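Local atomic coordinates of Endoglucanase(Endo-1,4-beta-glucanase)protein (Pseudomonas stutzeri, PDB entry 6R2J), a protein that probably hydrolyses beta-1,4-glycosidic bonds of cellulose as a family 5 endoglucanase, and is bound here to cellobiose. Residues A[174-185]-A[202-213]. Residues are numbered along the deposited sequence; the frame is centred on the assembly and turned at random.
Sequences IEGERWSSAYHW and IYEAHLYFDDDF. With BGC (beta-D-glucopyranose), chain E; BGC (beta-D-glucopyranose), chain B.
Ile174 and Glu204 join neighbouring parallel strands of a TIM barrel: Ile174 N donates to Ile202 O at 2.8 Å, and Glu204 N donates to Ile174 O. Beyond the strand the chain of 174-185 turns through a short helical loop and returns, where His206 N meets Ser180 O at 2.7 Å and Ala182 N donates to His206 O. The last two bonds tie the returning loop to the N-H and the C=O of His206, at the end of the barrel where family 5 enzymes bind sugar. There His206 uses both ring nitrogens: NE2 bonds Glu204 OE2 nearly in the ring plane, at 3.0 Å, while ND1 reaches Glu144, so imidazole suits a site between two carboxylates. Glu175 lies beside Glu204 with OE2 atoms 3.5 Å apart, a crowding of like charge probably eased by the salt bridge from Arg56 to Glu175; Glu175 OE1 also accepts from the backbone of Glu144.

The glycan lies across the loops. Arg178 NH2 makes a straight bond to O6 of the chain B glucose, 2.6 Å long, and the flat indole of Trp179 carries that sugar, C3 lying 3.7 Å above the ring centre. CG anti to the carbonyl carbon (chi1 -51°) carries the indole out to the sugar, and chi2 near a right angle turns its face to it; an alanine here would probably leave the chain B glucose without its stacking platform and freer to shift.

Farther out, Ala205 is small enough for Ala182 and the indole of Trp185 to close on its methyl, with Phe237 of helix 229-244 behind. Nearer the solvent, Tyr183 and Phe213 are nearly parallel but slid apart, and the edge of His184 points into the face of Phe213 in a T-shaped pair, planes at 60°, with His184 CE1 over the ring centre and 3.6 Å from Phe213 CZ.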
loop_
_atom_site.group_PDB
_atom_site.type_symbol
_atom_site.label_atom_id
_atom_site.label_comp_id
_atom_site.label_asym_id
_atom_site.label_seq_id
_atom_site.Cartn_x
_atom_site.Cartn_y
_atom_site.Cartn_z
ATOM N N ILE A 174 -8.290 -3.883 -0.205
ATOM C CA ILE A 174 -8.758 -4.402 1.068
ATOM C C ILE A 174 -7.619 -5.184 1.724
ATOM O O ILE A 174 -7.180 -6.224 1.217
ATOM C CB ILE A 174 -10.014 -5.278 0.896
ATOM C CG1 ILE A 174 -11.118 -4.531 0.130
ATOM C CG2 ILE A 174 -10.534 -5.765 2.284
ATOM C CD1 ILE A 174 -11.679 -3.305 0.821
ATOM N N GLU A 175 -7.182 -4.708 2.884
ATOM C CA GLU A 175 -6.300 -5.441 3.770
ATOM C C GLU A 175 -7.098 -6.263 4.794
ATOM O O GLU A 175 -8.310 -6.057 5.015
ATOM C CB GLU A 175 -5.343 -4.445 4.465
ATOM C CG GLU A 175 -4.529 -3.663 3.427
ATOM C CD GLU A 175 -3.451 -2.791 4.010
ATOM O OE1 GLU A 175 -2.768 -3.254 4.937
ATOM O OE2 GLU A 175 -3.283 -1.631 3.513
ATOM N N GLY A 176 -6.404 -7.234 5.393
ATOM C CA GLY A 176 -6.956 -8.082 6.416
ATOM C C GLY A 176 -6.272 -7.899 7.765
ATOM O O GLY A 176 -5.335 -7.127 7.953
ATOM N N GLU A 177 -6.780 -8.661 8.716
ATOM C CA GLU A 177 -6.348 -8.643 10.102
ATOM C C GLU A 177 -4.923 -9.220 10.239
ATOM O O GLU A 177 -4.239 -9.585 9.255
ATOM C CB GLU A 177 -7.460 -9.317 10.921
ATOM C CG GLU A 177 -7.324 -9.554 12.391
ATOM C CD GLU A 177 -7.118 -8.324 13.254
ATOM O OE1 GLU A 177 -5.978 -8.231 13.690
ATOM O OE2 GLU A 177 -8.049 -7.516 13.552
ATOM N N ARG A 178 -4.445 -9.204 11.487
ATOM C CA ARG A 178 -3.078 -9.584 11.806
ATOM C C ARG A 178 -2.057 -8.786 11.000
ATOM O O ARG A 178 -1.103 -9.339 10.446
ATOM C CB ARG A 178 -2.831 -11.080 11.626
ATOM C CG ARG A 178 -1.736 -11.597 12.575
ATOM C CD ARG A 178 -0.856 -12.620 11.892
ATOM N NE ARG A 178 0.440 -12.727 12.578
ATOM C CZ ARG A 178 1.377 -11.777 12.572
ATOM N NH1 ARG A 178 1.175 -10.635 11.879
ATOM N NH2 ARG A 178 2.516 -11.971 13.259
ATOM N N TRP A 179 -2.265 -7.479 10.937
ATOM C CA TRP A 179 -1.369 -6.549 10.244
ATOM C C TRP A 179 -1.321 -6.809 8.742
ATOM O O TRP A 179 -0.318 -6.520 8.082
ATOM C CB TRP A 179 0.039 -6.500 10.839
ATOM C CG TRP A 179 0.091 -6.291 12.346
ATOM C CD1 TRP A 179 -0.105 -7.249 13.304
ATOM C CD2 TRP A 179 0.392 -5.068 13.065
ATOM N NE1 TRP A 179 0.040 -6.701 14.567
ATOM C CE2 TRP A 179 0.358 -5.370 14.445
ATOM C CE3 TRP A 179 0.675 -3.755 12.680
ATOM C CZ2 TRP A 179 0.620 -4.404 15.435
ATOM C CZ3 TRP A 179 0.928 -2.806 13.669
ATOM C CH2 TRP A 179 0.897 -3.138 15.021
ATOM N N SER A 180 -2.390 -7.397 8.200
ATOM C CA SER A 180 -2.456 -7.813 6.797
ATOM C C SER A 180 -1.230 -8.637 6.387
ATOM O O SER A 180 -0.731 -8.535 5.268
ATOM C CB SER A 180 -2.663 -6.642 5.850
ATOM O OG SER A 180 -3.298 -7.108 4.666
ATOM N N SER A 181 -0.798 -9.514 7.287
ATOM C CA SER A 181 0.234 -10.491 6.985
ATOM C C SER A 181 -0.177 -11.453 5.876
ATOM O O SER A 181 -1.232 -12.086 5.930
ATOM C CB SER A 181 0.516 -11.289 8.260
ATOM O OG SER A 181 1.337 -12.401 7.988
ATOM N N ALA A 182 0.701 -11.594 4.891
ATOM C CA ALA A 182 0.460 -12.526 3.800
ATOM C C ALA A 182 0.585 -13.976 4.263
ATOM O O ALA A 182 -0.231 -14.831 3.893
ATOM C CB ALA A 182 1.456 -12.238 2.678
ATOM N N TYR A 183 1.591 -14.274 5.086
ATOM C CA TYR A 183 1.801 -15.644 5.544
ATOM C C TYR A 183 0.600 -16.150 6.338
ATOM O O TYR A 183 0.174 -17.307 6.190
ATOM C CB TYR A 183 3.087 -15.684 6.394
ATOM C CG TYR A 183 3.341 -17.031 7.001
ATOM C CD1 TYR A 183 3.830 -18.082 6.221
ATOM C CD2 TYR A 183 3.039 -17.287 8.341
ATOM C CE1 TYR A 183 4.019 -19.344 6.762
ATOM C CE2 TYR A 183 3.213 -18.547 8.876
ATOM C CZ TYR A 183 3.709 -19.554 8.086
ATOM O OH TYR A 183 3.897 -20.794 8.615
ATOM N N HIS A 184 0.028 -15.282 7.174
ATOM C CA HIS A 184 -1.039 -15.664 8.077
ATOM C C HIS A 184 -2.419 -15.541 7.450
ATOM O O HIS A 184 -3.401 -15.939 8.097
ATOM C CB HIS A 184 -0.982 -14.794 9.351
ATOM C CG HIS A 184 0.297 -14.932 10.131
ATOM N ND1 HIS A 184 1.345 -14.037 10.036
ATOM C CD2 HIS A 184 0.695 -15.873 11.023
ATOM C CE1 HIS A 184 2.330 -14.425 10.832
ATOM N NE2 HIS A 184 1.957 -15.533 11.449
ATOM N N TRP A 185 -2.501 -14.997 6.224
ATOM C CA TRP A 185 -3.771 -14.647 5.601
ATOM C C TRP A 185 -4.798 -15.778 5.634
ATOM O O TRP A 185 -5.954 -15.524 6.013
ATOM C CB TRP A 185 -3.459 -14.191 4.169
ATOM C CG TRP A 185 -4.619 -13.593 3.553
ATOM C CD1 TRP A 185 -5.676 -14.248 2.975
ATOM C CD2 TRP A 185 -4.901 -12.211 3.461
ATOM N NE1 TRP A 185 -6.621 -13.345 2.564
ATOM C CE2 TRP A 185 -6.159 -12.081 2.828
ATOM C CE3 TRP A 185 -4.221 -11.060 3.855
ATOM C CZ2 TRP A 185 -6.753 -10.824 2.578
ATOM C CZ3 TRP A 185 -4.801 -9.825 3.603
ATOM C CH2 TRP A 185 -6.054 -9.714 2.967
ATOM N N ILE A 202 -9.448 -5.323 -4.830
ATOM C CA ILE A 202 -8.236 -6.138 -4.782
ATOM C C ILE A 202 -7.843 -6.293 -3.318
ATOM O O ILE A 202 -7.939 -5.350 -2.529
ATOM C CB ILE A 202 -7.095 -5.538 -5.639
ATOM C CG1 ILE A 202 -7.588 -5.448 -7.092
ATOM C CG2 ILE A 202 -5.842 -6.353 -5.494
ATOM C CD1 ILE A 202 -6.774 -4.468 -7.980
ATOM N N TYR A 203 -7.388 -7.492 -2.967
ATOM C CA TYR A 203 -6.966 -7.813 -1.609
ATOM C C TYR A 203 -5.469 -7.640 -1.510
ATOM O O TYR A 203 -4.736 -7.842 -2.476
ATOM C CB TYR A 203 -7.374 -9.218 -1.216
ATOM C CG TYR A 203 -8.865 -9.300 -1.084
ATOM C CD1 TYR A 203 -9.651 -9.583 -2.193
ATOM C CD2 TYR A 203 -9.497 -9.032 0.138
ATOM C CE1 TYR A 203 -11.020 -9.648 -2.092
ATOM C CE2 TYR A 203 -10.877 -9.119 0.259
ATOM C CZ TYR A 203 -11.636 -9.426 -0.864
ATOM O OH TYR A 203 -13.013 -9.522 -0.785
ATOM N N GLU A 204 -5.022 -7.204 -0.351
ATOM C CA GLU A 204 -3.675 -6.682 -0.228
ATOM C C GLU A 204 -3.118 -7.142 1.100
ATOM O O GLU A 204 -3.733 -6.901 2.146
ATOM C CB GLU A 204 -3.634 -5.154 -0.211
ATOM C CG GLU A 204 -2.306 -4.648 0.355
ATOM C CD GLU A 204 -2.237 -3.116 0.411
ATOM O OE1 GLU A 204 -3.225 -2.427 0.031
ATOM O OE2 GLU A 204 -1.193 -2.609 0.858
ATOM N N ALA A 205 -1.928 -7.738 1.045
ATOM C CA ALA A 205 -1.180 -8.197 2.204
ATOM C C ALA A 205 0.212 -7.581 2.161
ATOM O O ALA A 205 0.671 -7.087 1.118
ATOM C CB ALA A 205 -1.014 -9.725 2.227
ATOM N N HIS A 206 0.886 -7.676 3.316
ATOM C CA HIS A 206 2.240 -7.198 3.552
ATOM C C HIS A 206 3.104 -8.385 3.912
ATOM O O HIS A 206 2.614 -9.393 4.420
ATOM C CB HIS A 206 2.252 -6.163 4.675
ATOM C CG HIS A 206 1.493 -4.927 4.315
ATOM N ND1 HIS A 206 1.239 -3.905 5.196
ATOM C CD2 HIS A 206 0.910 -4.560 3.147
ATOM C CE1 HIS A 206 0.528 -2.969 4.593
ATOM N NE2 HIS A 206 0.351 -3.323 3.337
ATOM N N LEU A 207 4.391 -8.266 3.618
ATOM C CA LEU A 207 5.277 -9.408 3.784
ATOM C C LEU A 207 6.706 -8.926 3.960
ATOM O O LEU A 207 7.252 -8.262 3.079
ATOM C CB LEU A 207 5.165 -10.336 2.556
ATOM C CG LEU A 207 5.957 -11.654 2.478
ATOM C CD1 LEU A 207 5.245 -12.571 1.451
ATOM C CD2 LEU A 207 7.427 -11.418 2.150
ATOM N N TYR A 208 7.305 -9.285 5.085
ATOM C CA TYR A 208 8.693 -9.000 5.364
ATOM C C TYR A 208 9.423 -10.305 5.663
ATOM O O TYR A 208 8.823 -11.373 5.803
ATOM C CB TYR A 208 8.813 -7.985 6.501
ATOM C CG TYR A 208 8.316 -6.607 6.125
ATOM C CD1 TYR A 208 9.158 -5.699 5.505
ATOM C CD2 TYR A 208 7.004 -6.211 6.412
ATOM C CE1 TYR A 208 8.714 -4.420 5.182
ATOM C CE2 TYR A 208 6.530 -4.959 6.060
ATOM C CZ TYR A 208 7.392 -4.049 5.465
ATOM O OH TYR A 208 6.966 -2.781 5.147
ATOM N N PHE A 209 10.737 -10.216 5.760
ATOM C CA PHE A 209 11.570 -11.411 5.766
ATOM C C PHE A 209 12.163 -11.768 7.129
ATOM O O PHE A 209 12.884 -12.773 7.209
ATOM C CB PHE A 209 12.728 -11.214 4.779
ATOM C CG PHE A 209 12.307 -11.056 3.348
ATOM C CD1 PHE A 209 11.040 -11.477 2.917
ATOM C CD2 PHE A 209 13.200 -10.533 2.420
ATOM C CE1 PHE A 209 10.670 -11.351 1.595
ATOM C CE2 PHE A 209 12.853 -10.437 1.091
ATOM C CZ PHE A 209 11.579 -10.830 0.679
ATOM N N ASP A 210 11.959 -10.941 8.171
ATOM C CA ASP A 210 12.547 -11.218 9.476
ATOM C C ASP A 210 11.681 -12.207 10.262
ATOM O O ASP A 210 10.523 -12.493 9.918
ATOM C CB ASP A 210 12.894 -9.959 10.284
ATOM C CG ASP A 210 11.775 -8.947 10.348
ATOM O OD1 ASP A 210 10.821 -9.061 9.560
ATOM O OD2 ASP A 210 11.859 -8.005 11.175
ATOM N N ASP A 211 12.294 -12.754 11.330
ATOM C CA ASP A 211 11.775 -13.932 12.012
ATOM C C ASP A 211 10.443 -13.667 12.667
ATOM O O ASP A 211 9.670 -14.608 12.894
ATOM C CB ASP A 211 12.731 -14.316 13.113
ATOM C CG ASP A 211 13.982 -14.950 12.604
ATOM O OD1 ASP A 211 14.157 -15.076 11.373
ATOM O OD2 ASP A 211 14.782 -15.403 13.457
ATOM N N ASP A 212 10.164 -12.405 12.979
ATOM C CA ASP A 212 8.927 -12.022 13.643
ATOM C C ASP A 212 7.951 -11.367 12.685
ATOM O O ASP A 212 6.961 -10.783 13.128
ATOM C CB ASP A 212 9.242 -11.107 14.829
ATOM C CG ASP A 212 9.842 -9.786 14.414
ATOM O OD1 ASP A 212 9.918 -9.517 13.210
ATOM O OD2 ASP A 212 10.238 -9.002 15.299
ATOM N N PHE A 213 8.215 -11.442 11.379
ATOM C CA PHE A 213 7.339 -10.939 10.330
ATOM C C PHE A 213 7.210 -9.401 10.310
ATOM O O PHE A 213 6.465 -8.860 9.447
ATOM C CB PHE A 213 5.910 -11.519 10.407
ATOM C CG PHE A 213 5.843 -13.004 10.518
ATOM C CD1 PHE A 213 5.931 -13.624 11.754
ATOM C CD2 PHE A 213 5.669 -13.772 9.387
ATOM C CE1 PHE A 213 5.873 -15.003 11.859
ATOM C CE2 PHE A 213 5.591 -15.152 9.454
ATOM C CZ PHE A 213 5.686 -15.777 10.694
HETATM C C2 BGC E . 2.888 -8.714 10.407
HETATM C C3 BGC E . 2.299 -8.617 9.036
HETATM C C4 BGC E . 2.703 -7.257 8.569
HETATM C C5 BGC E . 4.017 -6.723 9.045
HETATM C C6 BGC E . 4.124 -5.403 8.343
HETATM C C1 BGC E . 4.158 -7.997 10.933
HETATM O O2 BGC E . 2.762 -10.147 10.776
HETATM O O3 BGC E . 0.873 -8.748 9.033
HETATM O O4 BGC E . 2.492 -7.468 7.192
HETATM O O5 BGC E . 3.929 -6.581 10.543
HETATM O O6 BGC E . 5.095 -4.606 9.073
HETATM C C2 BGC B . 4.654 -5.621 14.463
HETATM C C3 BGC B . 3.972 -6.132 13.221
HETATM C C4 BGC B . 4.445 -7.559 13.175
HETATM C C5 BGC B . 4.068 -8.390 14.448
HETATM C C6 BGC B . 4.662 -9.818 14.485
HETATM C C1 BGC B . 4.031 -6.276 15.710
HETATM O O1 BGC B . 4.428 -5.760 16.940
HETATM O O2 BGC B . 4.523 -4.221 14.661
HETATM O O3 BGC B . 4.393 -5.566 11.975
HETATM O O4 BGC B . 4.016 -8.467 12.170
HETATM O O5 BGC B . 4.273 -7.778 15.781
HETATM O O6 BGC B . 4.569 -10.347 13.171
HETATM O O HOH W 1 3.557 -12.043 6.269
#